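Local coordinates for protein Thiosulfate:glutathione sulfurtransferase (Homo sapiens, PDB 6BEV) that transfers the sulfane sulfur of thiosulfate to glutathione, giving S-sulfanylglutathione and sulfite in the metabolism of hydrogen sulfide, at residues G39-F44 against H94-C99; L61-S66 against A81-E86; V27-L32 against R128-K133. One frame throughout, in Å; residues are numbered along the deposited sequence.

Contact 1. Residues G39-F44 against H94-C99; sequences GRARLF and HLVFFC
Arg42 and Phe44 bond through their backbones to His94, Val96 and Phe98, so that two central strands run parallel, their short axes 26° apart. Both residues use N and O alike: Arg42 N gives to His94 O (3.0 Å) and Arg42 O takes from Val96 N, the straightest of the four bonds at 169°; Phe44 N then gives to Val96 O (2.8 Å) and Phe44 O accepts from Phe98 N. Carbonyl oxygens gain a second, weaker approach from CA-H groups, Leu43 CA lying 3.4 Å from Val96 O and Phe97 CA 3.3 Å from Phe44 O. The remaining strand edges are used elsewhere: Leu43 pairs with Leu61, whereas Leu95 and Phe97 bond to the strand that holds Arg121.

Polar side-chain ends also find partners outside the pair. Arg42, bent at chi3 (81°), presents a guanidinium face to Phe44 CZ while NH1 bonds to Glu86 O; His94 ND1 is hydrogen-bonded to Arg121 NH1. Within the pair, the CD2 edge of the imidazole lies against Arg40 O without a hydrogen bond.

On the Arg42 face, the Phe44 and Phe97 rings lie side by side in a strongly offset, near-parallel pair, centroids 4.9 Å apart. Phe44 CB presses on Phe97 CD2 at 3.5 Å, and Phe44 CE2 reaches Leu95 CD2. On the other face Leu43 CD2 packs against Val96 CG1 (4.0 Å) and Phe98 CE2. Cys99, the first residue past the strand, carries the persulfide intermediate, as in other rhodaneses. Helix 29-38 covers the Leu43 side through Leu36, helix 103-114 packs on Phe97, and strands 61-62 and 120-122 flank the pair.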
# COMPACT_ATOMS: atom_id res chain seq x y z
N GLY A 39 13.60 6.47 0.41
CA GLY A 39 12.51 7.37 0.72
C GLY A 39 11.58 7.63 -0.45
O GLY A 39 10.95 8.70 -0.50
N ARG A 40 11.47 6.69 -1.38
CA ARG A 40 10.72 6.90 -2.61
C ARG A 40 9.44 6.08 -2.75
O ARG A 40 8.72 6.28 -3.73
CB ARG A 40 11.62 6.66 -3.82
CG ARG A 40 12.65 7.77 -3.94
CD ARG A 40 13.61 7.61 -5.07
NE ARG A 40 14.32 8.88 -5.22
CZ ARG A 40 15.57 9.01 -5.67
NH1 ARG A 40 16.28 7.95 -6.02
NH2 ARG A 40 16.09 10.23 -5.74
N ALA A 41 9.15 5.16 -1.83
CA ALA A 41 7.91 4.39 -1.85
C ALA A 41 7.13 4.61 -0.56
O ALA A 41 7.70 4.74 0.52
CB ALA A 41 8.17 2.89 -2.00
N ARG A 42 5.81 4.60 -0.69
CA ARG A 42 4.89 4.59 0.43
C ARG A 42 4.18 3.25 0.44
O ARG A 42 3.81 2.75 -0.62
CB ARG A 42 3.84 5.68 0.28
CG ARG A 42 4.24 7.03 0.76
CD ARG A 42 3.02 7.94 0.77
NE ARG A 42 2.13 7.79 1.93
CZ ARG A 42 1.05 8.56 2.14
NH1 ARG A 42 0.70 9.49 1.27
NH2 ARG A 42 0.29 8.40 3.22
N LEU A 43 4.00 2.68 1.62
CA LEU A 43 3.42 1.36 1.78
C LEU A 43 2.01 1.47 2.34
O LEU A 43 1.78 2.20 3.31
CB LEU A 43 4.25 0.54 2.77
CG LEU A 43 5.58 -0.01 2.26
CD1 LEU A 43 6.47 -0.42 3.43
CD2 LEU A 43 5.32 -1.18 1.35
N PHE A 44 1.11 0.65 1.81
CA PHE A 44 -0.27 0.55 2.28
C PHE A 44 -0.60 -0.92 2.49
O PHE A 44 -0.65 -1.69 1.53
CB PHE A 44 -1.24 1.16 1.27
CG PHE A 44 -0.94 2.60 0.96
CD1 PHE A 44 -1.52 3.61 1.71
CD2 PHE A 44 -0.08 2.96 -0.05
CE1 PHE A 44 -1.23 4.94 1.44
CE2 PHE A 44 0.22 4.28 -0.31
CZ PHE A 44 -0.37 5.27 0.43
N HIS A 94 5.17 5.08 -6.84
CA HIS A 94 5.47 3.98 -5.94
C HIS A 94 4.59 4.01 -4.70
O HIS A 94 5.07 3.93 -3.56
CB HIS A 94 6.95 3.95 -5.59
CG HIS A 94 7.84 4.06 -6.78
ND1 HIS A 94 7.88 3.09 -7.76
CD2 HIS A 94 8.72 5.02 -7.14
CE1 HIS A 94 8.77 3.45 -8.67
NE2 HIS A 94 9.29 4.62 -8.32
N LEU A 95 3.28 4.07 -4.95
CA LEU A 95 2.28 3.82 -3.92
C LEU A 95 2.08 2.31 -3.90
O LEU A 95 1.45 1.75 -4.80
CB LEU A 95 0.99 4.56 -4.23
CG LEU A 95 1.10 6.09 -4.38
CD1 LEU A 95 -0.25 6.66 -4.74
CD2 LEU A 95 1.64 6.75 -3.12
N VAL A 96 2.67 1.63 -2.93
CA VAL A 96 2.78 0.18 -2.93
C VAL A 96 1.75 -0.41 -1.98
O VAL A 96 1.79 -0.17 -0.76
CB VAL A 96 4.20 -0.26 -2.56
CG1 VAL A 96 4.27 -1.78 -2.49
CG2 VAL A 96 5.20 0.28 -3.57
N PHE A 97 0.85 -1.22 -2.53
CA PHE A 97 -0.20 -1.90 -1.78
C PHE A 97 0.18 -3.36 -1.58
O PHE A 97 0.81 -3.98 -2.45
CB PHE A 97 -1.53 -1.78 -2.54
CG PHE A 97 -1.97 -0.36 -2.72
CD1 PHE A 97 -1.53 0.40 -3.80
CD2 PHE A 97 -2.79 0.25 -1.78
CE1 PHE A 97 -1.90 1.73 -3.92
CE2 PHE A 97 -3.16 1.57 -1.90
CZ PHE A 97 -2.71 2.30 -2.97
N PHE A 98 -0.24 -3.93 -0.44
CA PHE A 98 0.02 -5.35 -0.22
C PHE A 98 -0.97 -5.93 0.78
O PHE A 98 -1.48 -5.25 1.67
CB PHE A 98 1.46 -5.58 0.30
CG PHE A 98 1.70 -5.05 1.68
CD1 PHE A 98 1.57 -5.85 2.82
CD2 PHE A 98 2.06 -3.73 1.86
CE1 PHE A 98 1.77 -5.31 4.09
CE2 PHE A 98 2.27 -3.20 3.14
CZ PHE A 98 2.13 -3.99 4.25
N CYS A 99 -1.17 -7.25 0.67
CA CYS A 99 -1.83 -8.03 1.73
C CYS A 99 -0.86 -9.13 2.18
O CYS A 99 0.35 -8.93 2.08
CB CYS A 99 -3.19 -8.55 1.28
SG CYS A 99 -3.10 -9.73 -0.09

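Contact 2. Residues L61-S66 against A81-E86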
# COMPACT_ATOMS: atom_id res chain seq x y z
N LEU A 61 1.07 1.99 6.15
CA LEU A 61 -0.19 2.55 6.63
C LEU A 61 -1.30 1.55 6.34
O LEU A 61 -1.43 1.08 5.22
CB LEU A 61 -0.48 3.85 5.87
CG LEU A 61 -1.79 4.52 6.24
CD1 LEU A 61 -1.80 4.96 7.69
CD2 LEU A 61 -2.05 5.69 5.31
N ASN A 62 -2.12 1.25 7.35
CA ASN A 62 -3.21 0.29 7.17
C ASN A 62 -4.44 1.00 6.62
O ASN A 62 -5.07 1.81 7.31
CB ASN A 62 -3.50 -0.39 8.50
CG ASN A 62 -4.63 -1.41 8.44
OD1 ASN A 62 -5.36 -1.57 9.41
ND2 ASN A 62 -4.77 -2.12 7.33
N ILE A 63 -4.79 0.69 5.37
CA ILE A 63 -6.07 1.07 4.78
C ILE A 63 -6.68 -0.22 4.27
O ILE A 63 -6.35 -0.67 3.16
CB ILE A 63 -5.98 2.09 3.64
CG1 ILE A 63 -5.19 3.32 4.08
CG2 ILE A 63 -7.38 2.46 3.21
CD1 ILE A 63 -5.01 4.36 2.98
N PRO A 64 -7.54 -0.87 5.05
CA PRO A 64 -8.16 -2.11 4.57
C PRO A 64 -8.77 -1.91 3.19
O PRO A 64 -9.32 -0.84 2.88
CB PRO A 64 -9.24 -2.39 5.63
CG PRO A 64 -8.68 -1.79 6.89
CD PRO A 64 -7.97 -0.53 6.42
N VAL A 65 -8.70 -2.95 2.37
CA VAL A 65 -9.18 -2.80 1.00
C VAL A 65 -10.65 -2.36 0.97
O VAL A 65 -11.05 -1.60 0.09
CB VAL A 65 -8.89 -4.07 0.17
CG1 VAL A 65 -9.70 -5.26 0.66
CG2 VAL A 65 -9.11 -3.78 -1.32
N SER A 66 -11.46 -2.80 1.94
CA SER A 66 -12.86 -2.40 2.00
C SER A 66 -13.05 -0.92 2.32
O SER A 66 -14.14 -0.38 2.10
CB SER A 66 -13.60 -3.22 3.05
OG SER A 66 -13.00 -3.06 4.32
N ALA A 81 -7.47 12.95 9.22
CA ALA A 81 -8.15 12.67 10.48
C ALA A 81 -8.27 11.17 10.72
O ALA A 81 -8.00 10.68 11.82
CB ALA A 81 -9.52 13.33 10.50
N LEU A 82 -8.71 10.42 9.70
CA LEU A 82 -8.99 9.01 9.93
C LEU A 82 -7.72 8.18 10.01
O LEU A 82 -7.62 7.27 10.84
CB LEU A 82 -9.91 8.47 8.84
CG LEU A 82 -10.41 7.04 9.04
CD1 LEU A 82 -11.06 6.82 10.40
CD2 LEU A 82 -11.36 6.67 7.93
N TYR A 83 -6.75 8.46 9.14
CA TYR A 83 -5.58 7.61 8.96
C TYR A 83 -4.30 8.18 9.57
O TYR A 83 -3.29 7.47 9.61
CB TYR A 83 -5.37 7.30 7.46
CG TYR A 83 -6.54 6.51 6.91
CD1 TYR A 83 -6.74 5.19 7.30
CD2 TYR A 83 -7.47 7.10 6.08
CE1 TYR A 83 -7.83 4.47 6.85
CE2 TYR A 83 -8.56 6.38 5.63
CZ TYR A 83 -8.75 5.08 6.03
OH TYR A 83 -9.88 4.41 5.56
N SER A 84 -4.31 9.42 10.05
CA SER A 84 -3.15 10.03 10.71
C SER A 84 -1.94 10.10 9.77
O SER A 84 -0.80 9.93 10.20
CB SER A 84 -2.79 9.31 12.00
OG SER A 84 -3.86 9.33 12.92
N ALA A 85 -2.20 10.37 8.50
CA ALA A 85 -1.17 10.47 7.48
C ALA A 85 -1.74 11.32 6.35
O ALA A 85 -2.95 11.53 6.27
CB ALA A 85 -0.75 9.10 6.94
N GLU A 86 -0.86 11.82 5.48
CA GLU A 86 -1.29 12.67 4.38
C GLU A 86 -1.85 11.83 3.24
O GLU A 86 -1.29 10.79 2.87
CB GLU A 86 -0.12 13.52 3.89
CG GLU A 86 -0.49 14.58 2.86
CD GLU A 86 0.66 15.53 2.56
OE1 GLU A 86 1.14 16.22 3.49
OE2 GLU A 86 1.10 15.60 1.40
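Ile63 and Tyr83 make a CH-pi contact, the one aromatic interaction between 61-66 and 81-86. Ile63 CG1 stands over one face of the phenol ring, 4.2 Å from its centroid and 21° off the normal, displaced toward the CD1-CE1 rim. The two side chains cross at about a right angle. Ile63 CG2 sits near the hydroxyl end, 3.9 Å from Tyr83 OH. On the opposite face Leu82 CG, from the same helical turn as the tyrosine, sits over the ring centre, so the ring is held between two aliphatic groups.

Aliphatic packing carries the rest. With CG anti to the backbone N (chi1 178°), Leu61 points its two methyls at the end of the helix: CD2 meets Ala85 CB at 4.0 Å and lies near Tyr83 CB, while CD1 rests on Tyr83 O at 3.5 Å. This joins an outer strand of the parallel alpha/beta rhodanese sheet, 61-62, to the turn where helix 76-83 gives way to an extended segment. Along the chain the two are separated mostly by helix, and Ile63 also touches Leu68 and Ala71 of helix 65-73.

No hydrogen bond joins the segments. Asn62 O comes to 3.8 Å from Tyr83 CD1, obliquely to the ring. Polar side-chain groups are satisfied elsewhere: Tyr83 OH bonds to Glu67 OE1, which would restrain the ring at its far end, and Asn62 ND2 gives to the backbone oxygens of Asp45 and Arg47.

Contact 3. Residues V27-L32 against R128-K133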
# COMPACT_ATOMS: atom_id res chain seq x y z
N VAL A 27 5.53 -4.65 -8.09
CA VAL A 27 6.88 -4.34 -7.60
C VAL A 27 7.45 -5.59 -6.92
O VAL A 27 6.76 -6.27 -6.16
CB VAL A 27 6.88 -3.11 -6.67
CG1 VAL A 27 6.08 -3.35 -5.41
CG2 VAL A 27 8.30 -2.68 -6.34
N SER A 28 8.71 -5.90 -7.24
CA SER A 28 9.42 -7.00 -6.61
C SER A 28 10.03 -6.56 -5.29
O SER A 28 10.24 -5.37 -5.03
CB SER A 28 10.56 -7.47 -7.52
OG SER A 28 11.58 -6.49 -7.56
N LEU A 29 10.37 -7.54 -4.45
CA LEU A 29 10.97 -7.24 -3.16
C LEU A 29 12.30 -6.51 -3.30
O LEU A 29 12.52 -5.55 -2.55
CB LEU A 29 11.10 -8.51 -2.32
CG LEU A 29 11.69 -8.32 -0.92
CD1 LEU A 29 10.87 -7.36 -0.10
CD2 LEU A 29 11.78 -9.67 -0.22
N PRO A 30 13.22 -6.90 -4.19
CA PRO A 30 14.46 -6.13 -4.26
C PRO A 30 14.23 -4.67 -4.62
O PRO A 30 14.86 -3.78 -4.03
CB PRO A 30 15.29 -6.89 -5.31
CG PRO A 30 14.76 -8.28 -5.27
CD PRO A 30 13.29 -8.14 -4.99
N GLU A 31 13.34 -4.39 -5.57
CA GLU A 31 13.06 -3.00 -5.90
C GLU A 31 12.41 -2.29 -4.73
O GLU A 31 12.77 -1.15 -4.42
CB GLU A 31 12.18 -2.89 -7.15
CG GLU A 31 12.04 -1.44 -7.57
CD GLU A 31 11.08 -1.17 -8.72
OE1 GLU A 31 10.51 -2.12 -9.31
OE2 GLU A 31 10.86 0.02 -9.00
N LEU A 32 11.45 -2.94 -4.09
CA LEU A 32 10.77 -2.33 -2.96
C LEU A 32 11.76 -1.97 -1.86
O LEU A 32 11.69 -0.88 -1.28
CB LEU A 32 9.71 -3.27 -2.42
CG LEU A 32 8.92 -2.81 -1.19
CD1 LEU A 32 8.26 -1.45 -1.46
CD2 LEU A 32 7.90 -3.85 -0.78
N ARG A 128 3.67 -12.46 3.52
CA ARG A 128 4.31 -13.74 3.82
C ARG A 128 5.70 -13.83 3.20
O ARG A 128 6.62 -14.34 3.84
CB ARG A 128 3.45 -14.93 3.40
CG ARG A 128 2.25 -15.18 4.27
CD ARG A 128 1.41 -16.29 3.67
NE ARG A 128 0.12 -16.44 4.33
CZ ARG A 128 -0.95 -16.98 3.76
NH1 ARG A 128 -0.89 -17.39 2.49
NH2 ARG A 128 -2.08 -17.07 4.43
N GLU A 129 5.89 -13.31 1.98
CA GLU A 129 7.24 -13.28 1.41
C GLU A 129 8.13 -12.34 2.19
O GLU A 129 9.29 -12.67 2.45
CB GLU A 129 7.25 -12.87 -0.06
CG GLU A 129 8.69 -12.77 -0.63
CD GLU A 129 8.72 -12.36 -2.08
OE1 GLU A 129 8.61 -11.14 -2.37
OE2 GLU A 129 8.85 -13.25 -2.94
N TRP A 130 7.60 -11.18 2.57
CA TRP A 130 8.38 -10.26 3.39
C TRP A 130 8.94 -10.98 4.61
O TRP A 130 10.12 -10.84 4.95
CB TRP A 130 7.47 -9.10 3.82
CG TRP A 130 8.20 -8.09 4.56
CD1 TRP A 130 8.37 -8.02 5.93
CD2 TRP A 130 8.92 -7.01 4.01
NE1 TRP A 130 9.16 -6.95 6.24
CE2 TRP A 130 9.52 -6.32 5.08
CE3 TRP A 130 9.11 -6.54 2.71
CZ2 TRP A 130 10.27 -5.16 4.89
CZ3 TRP A 130 9.88 -5.40 2.52
CH2 TRP A 130 10.45 -4.72 3.61
N LEU A 131 8.09 -11.75 5.29
CA LEU A 131 8.52 -12.47 6.48
C LEU A 131 9.51 -13.58 6.16
O LEU A 131 10.41 -13.86 6.95
CB LEU A 131 7.30 -13.07 7.18
CG LEU A 131 6.34 -12.08 7.84
CD1 LEU A 131 5.09 -12.81 8.23
CD2 LEU A 131 6.98 -11.40 9.04
N GLU A 132 9.34 -14.22 4.99
CA GLU A 132 10.18 -15.33 4.55
C GLU A 132 11.58 -14.87 4.19
O GLU A 132 12.56 -15.61 4.39
CB GLU A 132 9.52 -15.94 3.32
CG GLU A 132 10.29 -17.05 2.63
CD GLU A 132 9.80 -17.27 1.21
OE1 GLU A 132 10.26 -18.25 0.58
OE2 GLU A 132 8.98 -16.47 0.71
N LYS A 133 11.71 -13.68 3.62
CA LYS A 133 12.98 -13.16 3.14
C LYS A 133 13.63 -12.18 4.11
O LYS A 133 14.72 -11.68 3.83
CB LYS A 133 12.79 -12.47 1.79
CG LYS A 133 12.10 -13.31 0.72
CD LYS A 133 13.01 -14.33 0.07
CE LYS A 133 12.35 -14.85 -1.20
NZ LYS A 133 13.22 -15.76 -1.98
O HOH W 1 9.63 -10.27 -4.71
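Leu29 faces helix 126-133 and touches three of its side chains. CG lies anti to the backbone N (chi1 -178°), which sends the two methyls out from helix 29-38 toward Trp130 and Lys133. CD1 reaches the six-membered part of the indole, 3.4 Å from Trp130 CE3, the leucine and tryptophan side chains crossing at about a right angle. The other branch turns to the aliphatic base of the lysine, where Leu29 CD2 lies 3.6 Å from Lys133 CB; the lysine chain bends at chi2 (-78°), and its ammonium end leads away. One turn further on, Leu32 CD2 also meets the indole, lying 4.1 Å from Trp130 CZ3, again with the side chains nearly perpendicular.

Glu129 approaches Leu29 at the backbone end. Its extended chain brings OE1 to 3.6 Å from Leu29 CB, and a water bridges the helices, accepting from Leu29 N at 2.8 Å and donating to Glu129 OE1 at 2.7 Å. The same carboxylate oxygen bonds to Tyr123 OH. Ser28 is the N-cap, its OG accepting a weak bond from Glu31 N.

No direct hydrogen bond joins 27-32 to 128-133, which meet through leucine, indole and lysine methylenes; just beyond, Lys133 O bonds to Arg33 NH2. The carboxylate, at the first turn of helix 29-38, accepts from the water that takes up Leu29 N and would probably interact favourably with the positive end of the helix dipole.

Contact 1 is the buried core of the domain, its centre about 4 Å from the centre of the chain, whereas contacts 2 and 3 are partly buried and lie on opposite sides of that centre, with no touch between them. Contacts 1 and 2 share the sheet through neighbouring strands 42-45 and 61-62, and Phe44 packs on Ile63 where they join. Contact 3 meets contact 1 on the sheet face of Leu43 and Val96, opposite that of Phe44, Val27 and Leu32 touching Val96. Chemistry follows place: backbone hydrogen bonds dominate in the sheet, aliphatic and CH-pi packing at its outer strand, and a leucine-indole patch with a bridging water between the peripheral helices.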